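Local atomic coordinates of Serine/threonine protein kinase (Mycobacterium tuberculosis, PDB entry 4ESQ), a protein that probably phosphorylates serine and threonine residues of proteins using ATP, the piece described here being the extracellular sensor domain of the receptor kinase PknH. Residues 145-148 / 149-153; 181-184 / 185-189. All coordinates share one frame; numbering follows the deposited sequence.

Contact 1. Residues 145-148 / 149-153; sequences DTQE and GAEGW
Gln-147 and Trp-153 meet across the mouth of a surface hairpin loop, a local contact in which the chain leaves strand 141-147, turns, and enters the antiparallel neighbour 154-162. The mouth is closed by the backbone: Gln-147 N donates to Trp-153 O at 3.1 Å, with an N-H...O angle of 160°. Further into the loop a water replaces direct pairing. It donates to Gln-147 O at 2.9 Å and accepts a weak bond from Gly-152 N at 3.3 Å, tying the two arms together where they have spread apart.

The side chains of Gln-147 and Trp-153 rise on one side of that backbone bond. Gln-147 sends CG opposite its backbone N (chi1 176°) and continues extended; its amide crosses the indole at a slant, OE1 3.8 Å from CD1 of Trp-153. The amide and ring planes stand 62° apart, so this is not a stack. The ring also meets Tyr-174 edge-to-face. On the other face of the strand, Thr-146 places its methyl CG2 4.0 Å from Trp-153 O, while its hydroxyl OG1 bonds to the carboxylate of Glu-154.

The connection depends on two glycines: Gly-149 and Gly-152 both adopt positive phi, at backbone angles that would press a side chain against the preceding carbonyl. Glu-148, just beyond the strand, directs OE2 to the backbone N of Arg-128 on strand 125-131, joining the loop's start to the neighbouring strand. On the far arm, the side chain of Glu-151 lies against a BTB molecule, probably from the crystallisation liquor, with a terbium ion about 4 Å away. Together these features belong to a beta hairpin whose connection contains two glycines with positive phi, linking adjacent strands of the domain's antiparallel sheet.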
# COMPACT_ATOMS: atom_id res chain seq x y z
N ASP A 145 0.18 11.48 0.57
CA ASP A 145 1.44 12.15 0.89
C ASP A 145 1.99 12.82 -0.36
O ASP A 145 1.84 12.32 -1.46
CB ASP A 145 2.45 11.19 1.50
CG ASP A 145 2.45 9.86 0.83
OD1 ASP A 145 2.41 9.83 -0.42
OD2 ASP A 145 2.48 8.83 1.55
N THR A 146 2.63 13.96 -0.16
CA THR A 146 3.02 14.80 -1.28
C THR A 146 4.52 15.04 -1.21
O THR A 146 5.03 15.47 -0.18
CB THR A 146 2.29 16.15 -1.20
OG1 THR A 146 0.87 15.93 -1.19
CG2 THR A 146 2.67 17.05 -2.37
N GLN A 147 5.22 14.75 -2.30
CA GLN A 147 6.67 14.93 -2.32
C GLN A 147 7.01 16.40 -2.55
O GLN A 147 6.43 17.04 -3.41
CB GLN A 147 7.34 14.06 -3.39
CG GLN A 147 8.85 14.32 -3.49
CD GLN A 147 9.60 13.31 -4.36
OE1 GLN A 147 9.05 12.73 -5.29
NE2 GLN A 147 10.88 13.11 -4.06
N GLU A 148 7.94 16.93 -1.76
CA GLU A 148 8.34 18.33 -1.91
C GLU A 148 8.77 18.69 -3.34
O GLU A 148 9.16 17.83 -4.12
CB GLU A 148 9.45 18.68 -0.91
CG GLU A 148 10.82 18.16 -1.32
CD GLU A 148 11.91 18.55 -0.33
OE1 GLU A 148 11.85 19.68 0.21
OE2 GLU A 148 12.83 17.72 -0.09
N GLY A 149 8.70 19.98 -3.68
CA GLY A 149 9.08 20.42 -5.01
C GLY A 149 7.90 20.79 -5.90
O GLY A 149 6.75 20.53 -5.55
N ALA A 150 8.17 21.38 -7.06
CA ALA A 150 7.10 21.86 -7.93
C ALA A 150 6.54 20.80 -8.88
O ALA A 150 5.65 21.09 -9.68
CB ALA A 150 7.53 23.10 -8.71
N GLU A 151 7.06 19.58 -8.80
CA GLU A 151 6.54 18.49 -9.61
C GLU A 151 5.06 18.26 -9.32
O GLU A 151 4.26 18.15 -10.23
CB GLU A 151 7.33 17.21 -9.39
CG GLU A 151 8.72 17.23 -10.02
CD GLU A 151 9.41 15.89 -9.96
OE1 GLU A 151 8.98 15.05 -9.14
OE2 GLU A 151 10.37 15.68 -10.72
N GLY A 152 4.71 18.17 -8.03
CA GLY A 152 3.35 17.86 -7.65
C GLY A 152 3.09 16.36 -7.57
O GLY A 152 1.93 15.92 -7.50
N TRP A 153 4.16 15.57 -7.61
CA TRP A 153 4.09 14.11 -7.45
C TRP A 153 3.52 13.77 -6.08
O TRP A 153 3.95 14.33 -5.07
CB TRP A 153 5.48 13.48 -7.61
CG TRP A 153 5.50 11.97 -7.62
CD1 TRP A 153 5.87 11.15 -6.59
CD2 TRP A 153 5.14 11.11 -8.71
NE1 TRP A 153 5.76 9.83 -6.97
CE2 TRP A 153 5.31 9.78 -8.27
CE3 TRP A 153 4.68 11.33 -10.01
CZ2 TRP A 153 5.05 8.68 -9.08
CZ3 TRP A 153 4.43 10.24 -10.82
CH2 TRP A 153 4.61 8.93 -10.36
O HOH W 1 7.03 16.76 -6.20

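Contact 2. Residues 181-184 / 185-189; sequences GQIA and AKIVD
The flat groups joining Ile-183 to Ile-187 and their neighbours are peptide planes, with no stack across the contact. Their carbonyl oxygens, at the edges of these planes, meet N-H groups one turn on, and side-chain carbons of those same donor residues lie next to the oxygens. Ile-187 N reaches Ile-183 O at 2.9 Å, and Ala-185 N reaches Gly-181 O at 3.1 Å. Each accepting oxygen also has aliphatic carbon beside it. Gln-182 O accepts from Lys-186 N and has Lys-186 CG at 3.3 Å; Ala-184 O accepts from Val-188 N at 2.9 Å and has Val-188 CG2 at 3.3 Å.

On the buried side, Ile-183 and Ile-187 lie side by side and point the same way, one turn apart, with CG2 of Ile-183 3.8 Å from CD1 of Ile-187. In Ile-187, CG1 sits opposite the carbonyl carbon (chi1 -63°), which brings that branch back along the helix toward Ile-183. Both isoleucines rest on Val-169 of strand 165-173 and also touch strand 84-92, while Ala-184 packs on Val-167. Gln-182, Ala-185 and Lys-186 are exposed, although Gln-182 and Lys-186 also border Val-23 of helix 17-24. The pattern is that of an amphipathic alpha-helix packed on an antiparallel sheet, the alpha+beta build of this PknH-like domain.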
# COMPACT_ATOMS: atom_id res chain seq x y z
N GLY A 181 -7.56 4.01 -2.79
CA GLY A 181 -8.82 3.60 -2.20
C GLY A 181 -9.59 2.73 -3.17
O GLY A 181 -10.22 1.74 -2.77
N GLN A 182 -9.58 3.09 -4.46
CA GLN A 182 -10.29 2.28 -5.45
C GLN A 182 -9.66 0.91 -5.61
O GLN A 182 -10.35 -0.12 -5.71
CB GLN A 182 -10.26 2.96 -6.81
CG GLN A 182 -11.12 4.17 -6.94
CD GLN A 182 -11.10 4.65 -8.37
OE1 GLN A 182 -10.34 5.54 -8.72
NE2 GLN A 182 -11.90 4.00 -9.21
N ILE A 183 -8.34 0.89 -5.67
CA ILE A 183 -7.63 -0.36 -5.83
C ILE A 183 -7.94 -1.27 -4.65
O ILE A 183 -8.29 -2.45 -4.82
CB ILE A 183 -6.12 -0.12 -6.01
CG1 ILE A 183 -5.85 0.48 -7.40
CG2 ILE A 183 -5.32 -1.41 -5.84
CD1 ILE A 183 -4.49 1.12 -7.54
N ALA A 184 -7.84 -0.72 -3.45
CA ALA A 184 -8.10 -1.51 -2.24
C ALA A 184 -9.50 -2.12 -2.26
O ALA A 184 -9.68 -3.30 -1.95
CB ALA A 184 -7.91 -0.64 -1.00
N ALA A 185 -10.49 -1.31 -2.64
CA ALA A 185 -11.87 -1.79 -2.66
C ALA A 185 -12.04 -2.91 -3.67
O ALA A 185 -12.79 -3.87 -3.42
CB ALA A 185 -12.82 -0.64 -2.95
N LYS A 186 -11.35 -2.82 -4.80
CA LYS A 186 -11.45 -3.87 -5.81
C LYS A 186 -10.79 -5.17 -5.33
O LYS A 186 -11.32 -6.26 -5.55
CB LYS A 186 -10.88 -3.40 -7.15
CG LYS A 186 -11.71 -2.27 -7.78
CD LYS A 186 -11.05 -1.70 -9.02
CE LYS A 186 -11.93 -0.63 -9.68
NZ LYS A 186 -13.22 -1.19 -10.18
N ILE A 187 -9.65 -5.05 -4.66
CA ILE A 187 -9.02 -6.23 -4.07
C ILE A 187 -9.90 -6.86 -2.98
O ILE A 187 -10.02 -8.07 -2.89
CB ILE A 187 -7.61 -5.90 -3.53
CG1 ILE A 187 -6.71 -5.47 -4.69
CG2 ILE A 187 -7.01 -7.12 -2.80
CD1 ILE A 187 -5.37 -4.83 -4.25
N VAL A 188 -10.52 -6.02 -2.16
CA VAL A 188 -11.42 -6.53 -1.13
C VAL A 188 -12.58 -7.31 -1.76
O VAL A 188 -12.98 -8.35 -1.23
CB VAL A 188 -11.97 -5.39 -0.26
CG1 VAL A 188 -13.22 -5.83 0.50
CG2 VAL A 188 -10.89 -4.87 0.68
N ASP A 189 -13.09 -6.83 -2.89
CA ASP A 189 -14.15 -7.57 -3.59
C ASP A 189 -13.66 -8.95 -4.03
O ASP A 189 -14.42 -9.92 -4.01
CB ASP A 189 -14.67 -6.79 -4.80
CG ASP A 189 -15.53 -5.60 -4.42
OD1 ASP A 189 -16.08 -5.58 -3.30
OD2 ASP A 189 -15.68 -4.68 -5.26

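Both contacts belong to the one PknH-like extracellular domain, and contact 1 closes before contact 2 opens. Their centres are 25 Å apart and their nearest atoms about 11 Å, so the two do not touch. The route between them runs through the sheet: the hairpin of 145-153 leads into strand 154-162, which turns back as strand 165-173, and the chain then enters helix 179-192, whose buried side lies on that last strand. Contact 1 thus sits in a surface loop at the ends of two interior strands and contact 2 on the sheet's covering layer, showing how one antiparallel sheet carries both a surface turn and a packed helix.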